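Local coordinates for HRDC domain-containing protein (Bifidobacterium adolescentis ATCC 15703, PDB 3CYM) that is uncharacterized but probably binds nucleic acid and acts as a 3'-5' exonuclease of the ribonuclease D type, at residues 231-243 against 318-332. Residues are numbered along the deposited sequence; the frame is centred on the assembly and turned at random.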
loop_
_atom_site.group_PDB
_atom_site.type_symbol
_atom_site.label_atom_id
_atom_site.label_comp_id
_atom_site.label_asym_id
_atom_site.label_seq_id
_atom_site.Cartn_x
_atom_site.Cartn_y
_atom_site.Cartn_z
ATOM N N ARG A 231 2.696 13.985 28.503
ATOM C CA ARG A 231 1.421 14.199 27.814
ATOM C C ARG A 231 1.276 15.601 27.213
ATOM O O ARG A 231 0.546 15.773 26.237
ATOM C CB ARG A 231 0.236 13.858 28.725
ATOM C CG ARG A 231 0.401 12.517 29.443
ATOM C CD ARG A 231 -0.917 11.843 29.812
ATOM N NE ARG A 231 -1.803 12.709 30.586
ATOM C CZ ARG A 231 -3.076 12.951 30.283
ATOM N NH1 ARG A 231 -3.637 12.382 29.224
ATOM N NH2 ARG A 231 -3.795 13.756 31.054
ATOM N N GLN A 232 1.973 16.587 27.784
ATOM C CA GLN A 232 2.026 17.934 27.196
ATOM C C GLN A 232 2.851 17.949 25.909
ATOM O O GLN A 232 2.522 18.665 24.968
ATOM C CB GLN A 232 2.559 18.980 28.183
ATOM C CG GLN A 232 2.277 20.425 27.736
ATOM C CD GLN A 232 2.711 21.479 28.734
ATOM O OE1 GLN A 232 2.133 22.566 28.778
ATOM N NE2 GLN A 232 3.727 21.172 29.538
ATOM N N ALA A 233 3.917 17.152 25.881
ATOM C CA ALA A 233 4.703 16.946 24.665
ATOM C C ALA A 233 3.860 16.244 23.613
ATOM O O ALA A 233 3.923 16.579 22.437
ATOM C CB ALA A 233 5.949 16.142 24.965
ATOM N N LEU A 234 3.052 15.289 24.058
ATOM C CA LEU A 234 2.161 14.557 23.170
ATOM C C LEU A 234 1.082 15.457 22.586
ATOM O O LEU A 234 0.739 15.313 21.421
ATOM C CB LEU A 234 1.570 13.338 23.880
ATOM C CG LEU A 234 2.571 12.198 24.123
ATOM C CD1 LEU A 234 1.985 11.109 25.023
ATOM C CD2 LEU A 234 3.082 11.600 22.810
ATOM N N ALA A 235 0.600 16.415 23.380
ATOM C CA ALA A 235 -0.316 17.457 22.899
ATOM C C ALA A 235 0.330 18.347 21.832
ATOM O O ALA A 235 -0.341 18.787 20.904
ATOM C CB ALA A 235 -0.807 18.299 24.048
ATOM N N ILE A 236 1.631 18.597 21.974
ATOM C CA ILE A 236 2.403 19.359 20.992
ATOM C C ILE A 236 2.586 18.557 19.691
ATOM O O ILE A 236 2.342 19.077 18.597
ATOM C CB ILE A 236 3.765 19.852 21.599
ATOM C CG1 ILE A 236 3.495 20.922 22.656
ATOM C CG2 ILE A 236 4.687 20.413 20.527
ATOM C CD1 ILE A 236 4.614 21.185 23.613
ATOM N N VAL A 237 2.994 17.296 19.825
ATOM C CA VAL A 237 3.090 16.372 18.692
ATOM C C VAL A 237 1.751 16.260 17.943
ATOM O O VAL A 237 1.714 16.387 16.723
ATOM C CB VAL A 237 3.579 14.973 19.134
ATOM C CG1 VAL A 237 3.481 13.979 17.988
ATOM C CG2 VAL A 237 5.015 15.050 19.643
ATOM N N ARG A 238 0.662 16.055 18.679
ATOM C CA ARG A 238 -0.676 16.021 18.098
ATOM C C ARG A 238 -1.001 17.274 17.297
ATOM O O ARG A 238 -1.456 17.176 16.159
ATOM C CB ARG A 238 -1.742 15.831 19.183
ATOM C CG ARG A 238 -3.128 15.573 18.623
ATOM C CD ARG A 238 -4.136 15.258 19.709
ATOM N NE ARG A 238 -4.191 16.290 20.747
ATOM C CZ ARG A 238 -5.076 16.305 21.743
ATOM N NH1 ARG A 238 -5.044 17.279 22.644
ATOM N NH2 ARG A 238 -5.997 15.352 21.838
ATOM N N ALA A 239 -0.754 18.441 17.895
ATOM C CA ALA A 239 -1.100 19.730 17.292
ATOM C C ALA A 239 -0.262 20.021 16.044
ATOM O O ALA A 239 -0.793 20.488 15.033
ATOM C CB ALA A 239 -0.950 20.845 18.317
ATOM N N LEU A 240 1.038 19.730 16.122
ATOM C CA LEU A 240 1.964 19.880 14.994
ATOM C C LEU A 240 1.681 18.931 13.832
ATOM O O LEU A 240 1.669 19.366 12.679
ATOM C CB LEU A 240 3.413 19.713 15.453
ATOM C CG LEU A 240 4.063 20.887 16.193
ATOM C CD1 LEU A 240 5.399 20.431 16.692
ATOM C CD2 LEU A 240 4.231 22.113 15.302
ATOM N N TRP A 241 1.466 17.647 14.134
ATOM C CA TRP A 241 1.087 16.661 13.126
ATOM C C TRP A 241 -0.162 17.083 12.364
ATOM O O TRP A 241 -0.220 16.935 11.137
ATOM C CB TRP A 241 0.845 15.275 13.742
ATOM C CG TRP A 241 0.641 14.197 12.702
ATOM C CD1 TRP A 241 1.601 13.351 12.199
ATOM C CD2 TRP A 241 -0.588 13.852 12.027
ATOM N NE1 TRP A 241 1.050 12.514 11.261
ATOM C CE2 TRP A 241 -0.288 12.796 11.134
ATOM C CE3 TRP A 241 -1.911 14.332 12.095
ATOM C CZ2 TRP A 241 -1.267 12.206 10.310
ATOM C CZ3 TRP A 241 -2.887 13.755 11.267
ATOM C CH2 TRP A 241 -2.553 12.701 10.390
ATOM N N THR A 242 -1.160 17.569 13.103
ATOM C CA THR A 242 -2.458 17.934 12.544
ATOM C C THR A 242 -2.344 19.103 11.577
ATOM O O THR A 242 -2.840 19.021 10.445
ATOM C CB THR A 242 -3.473 18.271 13.658
ATOM O OG1 THR A 242 -3.595 17.150 14.539
ATOM C CG2 THR A 242 -4.849 18.612 13.078
ATOM N N ARG A 243 -1.691 20.179 12.018
ATOM C CA ARG A 243 -1.522 21.352 11.164
ATOM C C ARG A 243 -0.645 21.046 9.946
ATOM O O ARG A 243 -0.962 21.472 8.841
ATOM C CB ARG A 243 -1.009 22.553 11.955
ATOM C CG ARG A 243 -0.969 23.868 11.166
ATOM C CD ARG A 243 -2.273 24.198 10.429
ATOM N NE ARG A 243 -2.177 25.492 9.747
ATOM C CZ ARG A 243 -2.926 25.890 8.720
ATOM N NH1 ARG A 243 -3.847 25.095 8.181
ATOM N NH2 ARG A 243 -2.728 27.098 8.207
ATOM N N ILE A 318 1.165 27.252 16.535
ATOM C CA ILE A 318 0.599 25.951 16.870
ATOM C C ILE A 318 1.128 25.471 18.227
ATOM O O ILE A 318 0.357 24.949 19.037
ATOM C CB ILE A 318 0.849 24.921 15.721
ATOM C CG1 ILE A 318 0.076 25.318 14.451
ATOM C CG2 ILE A 318 0.500 23.499 16.138
ATOM C CD1 ILE A 318 -1.444 25.461 14.625
ATOM N N ILE A 319 2.425 25.684 18.475
ATOM C CA ILE A 319 3.043 25.300 19.745
ATOM C C ILE A 319 2.406 26.093 20.901
ATOM O O ILE A 319 2.138 25.521 21.971
ATOM C CB ILE A 319 4.597 25.428 19.696
ATOM C CG1 ILE A 319 5.177 24.507 18.617
ATOM C CG2 ILE A 319 5.236 25.090 21.045
ATOM C CD1 ILE A 319 6.595 24.877 18.170
ATOM N N GLN A 320 2.134 27.379 20.664
ATOM C CA GLN A 320 1.411 28.243 21.605
ATOM C C GLN A 320 0.047 27.675 21.989
ATOM O O GLN A 320 -0.275 27.584 23.169
ATOM C CB GLN A 320 1.205 29.627 20.997
ATOM C CG GLN A 320 1.971 30.746 21.668
ATOM C CD GLN A 320 1.221 32.068 21.594
ATOM O OE1 GLN A 320 0.549 32.362 20.599
ATOM N NE2 GLN A 320 1.321 32.867 22.654
ATOM N N ASP A 321 -0.737 27.305 20.976
ATOM C CA ASP A 321 -2.056 26.683 21.144
ATOM C C ASP A 321 -1.997 25.399 21.958
ATOM O O ASP A 321 -2.785 25.209 22.883
ATOM C CB ASP A 321 -2.672 26.370 19.780
ATOM C CG ASP A 321 -2.926 27.610 18.954
ATOM O OD1 ASP A 321 -2.965 28.721 19.534
ATOM O OD2 ASP A 321 -3.082 27.474 17.719
ATOM N N ALA A 322 -1.051 24.530 21.604
ATOM C CA ALA A 322 -0.837 23.273 22.300
ATOM C C ALA A 322 -0.494 23.479 23.781
ATOM O O ALA A 322 -0.966 22.735 24.640
ATOM C CB ALA A 322 0.251 22.486 21.600
ATOM N N LEU A 323 0.309 24.504 24.066
ATOM C CA LEU A 323 0.757 24.811 25.421
ATOM C C LEU A 323 -0.307 25.583 26.218
ATOM O O LEU A 323 -0.173 25.764 27.431
ATOM C CB LEU A 323 2.089 25.594 25.392
ATOM C CG LEU A 323 3.401 24.849 25.081
ATOM C CD1 LEU A 323 4.536 25.810 24.786
ATOM C CD2 LEU A 323 3.814 23.902 26.210
ATOM N N ALA A 324 -1.354 26.041 25.534
ATOM C CA ALA A 324 -2.469 26.735 26.177
ATOM C C ALA A 324 -3.623 25.775 26.498
ATOM O O ALA A 324 -4.644 26.186 27.061
ATOM C CB ALA A 324 -2.955 27.886 25.304
ATOM N N LEU A 325 -3.457 24.504 26.132
ATOM C CA LEU A 325 -4.447 23.463 26.409
ATOM C C LEU A 325 -4.542 23.140 27.894
ATOM O O LEU A 325 -3.511 23.026 28.562
ATOM C CB LEU A 325 -4.101 22.168 25.668
ATOM C CG LEU A 325 -4.571 21.965 24.235
ATOM C CD1 LEU A 325 -4.283 20.526 23.855
ATOM C CD2 LEU A 325 -6.045 22.252 24.111
ATOM N N PRO A 326 -5.779 22.983 28.409
ATOM C CA PRO A 326 -5.977 22.471 29.765
ATOM C C PRO A 326 -5.424 21.048 29.844
ATOM O O PRO A 326 -5.628 20.271 28.909
ATOM C CB PRO A 326 -7.503 22.458 29.921
ATOM C CG PRO A 326 -8.016 23.404 28.880
ATOM C CD PRO A 326 -7.062 23.273 27.739
ATOM N N PRO A 327 -4.696 20.721 30.928
ATOM C CA PRO A 327 -4.105 19.395 31.147
ATOM C C PRO A 327 -5.078 18.217 30.983
ATOM O O PRO A 327 -4.659 17.120 30.623
ATOM C CB PRO A 327 -3.592 19.479 32.586
ATOM C CG PRO A 327 -3.293 20.911 32.773
ATOM C CD PRO A 327 -4.360 21.646 32.024
ATOM N N SER A 328 -6.364 18.469 31.211
ATOM C CA SER A 328 -7.407 17.464 31.056
ATOM C C SER A 328 -7.771 17.206 29.591
ATOM O O SER A 328 -8.671 16.412 29.299
ATOM C CB SER A 328 -8.649 17.885 31.849
ATOM O OG SER A 328 -9.208 19.094 31.347
ATOM N N GLU A 329 -7.076 17.876 28.674
ATOM C CA GLU A 329 -7.299 17.671 27.242
ATOM C C GLU A 329 -6.114 17.019 26.537
ATOM O O GLU A 329 -6.221 16.645 25.368
ATOM C CB GLU A 329 -7.683 18.977 26.550
ATOM C CG GLU A 329 -9.144 19.347 26.727
ATOM C CD GLU A 329 -9.518 20.601 25.969
ATOM O OE1 GLU A 329 -9.487 20.577 24.720
ATOM O OE2 GLU A 329 -9.861 21.605 26.627
ATOM N N TRP A 330 -4.996 16.890 27.255
ATOM C CA TRP A 330 -3.834 16.153 26.771
ATOM C C TRP A 330 -4.194 14.686 26.570
ATOM O O TRP A 330 -4.905 14.104 27.392
ATOM C CB TRP A 330 -2.664 16.237 27.757
ATOM C CG TRP A 330 -2.199 17.615 28.110
ATOM C CD1 TRP A 330 -2.415 18.771 27.411
ATOM C CD2 TRP A 330 -1.396 17.976 29.245
ATOM N NE1 TRP A 330 -1.820 19.834 28.057
ATOM C CE2 TRP A 330 -1.182 19.373 29.179
ATOM C CE3 TRP A 330 -0.843 17.256 30.313
ATOM C CZ2 TRP A 330 -0.443 20.066 30.147
ATOM C CZ3 TRP A 330 -0.102 17.945 31.272
ATOM C CH2 TRP A 330 0.091 19.336 31.179
ATOM N N PRO A 331 -3.704 14.080 25.478
ATOM C CA PRO A 331 -3.927 12.664 25.218
ATOM C C PRO A 331 -3.048 11.800 26.123
ATOM O O PRO A 331 -2.124 12.321 26.747
ATOM C CB PRO A 331 -3.495 12.521 23.760
ATOM C CG PRO A 331 -2.430 13.537 23.609
ATOM C CD PRO A 331 -2.900 14.708 24.412
ATOM N N ASP A 332 -3.343 10.499 26.187
ATOM C CA ASP A 332 -2.639 9.552 27.065
ATOM C C ASP A 332 -1.185 9.305 26.640
ATOM O O ASP A 332 -0.785 8.176 26.330
ATOM C CB ASP A 332 -3.403 8.222 27.129
ATOM C CG ASP A 332 -4.872 8.401 27.476
ATOM O OD1 ASP A 332 -5.172 8.919 28.574
ATOM O OD2 ASP A 332 -5.726 8.006 26.651
#
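Trp330 lays its indole across the first turn of helix 231-243, the flat six-membered ring against Gln232, whose CB sits 3.8 Å from the ring centroid in a CH-pi contact. Pro327 CA covers the opposite face, and Ala235 CB abuts CD1, so the indole is clamped between its own loop and the helix. Gln232 swings CG away from its backbone N (chi1 -165°), and its extended chain passes obliquely over the CE2-CZ2 side of the ring until OE1 meets Leu323 CD2 at 3.3 Å. A valine in place of Trp330 would probably open a gap between Gln232 and Pro327 and leave this end of the helix less firmly tied to the loop.

Farther along, the bumps are small and the backbones come close: the segment axes approach to 8.7 Å at 139°. Ala322 CB fits the hollow between Ile236 CG1, the carbonyl of Ala235 and Ala239 CB. Ile318 CG2 presses on Ala239, 3.7 Å from its CB, while Arg243 lays its aliphatic CG against Ile318 CG1 and sends its charged end to Glu246.

Two arginines flank the returning loop. Arg238 bends at chi3 (55°) so that NH1 donates to Glu329 O (3.0 Å), which it reaches from above the carbonyl plane; Pro331 CD covers one guanidinium face and Leu325 CD1 touches the edge. Arg231 has Trp330 CB over one face, gives a weak hydrogen bond from NH1 to Pro331 O (2.9 Å), and has a long, purely electrostatic salt bridge with Asp332. Helix 261-270 packs on Ile236 and Leu240 beside this interface. The arrangement is consistent with an all-helical HRDC fold: helix 231-250 packs obliquely, in a broadly antiparallel sense, on helix 312-323 and is clasped by the loop that follows.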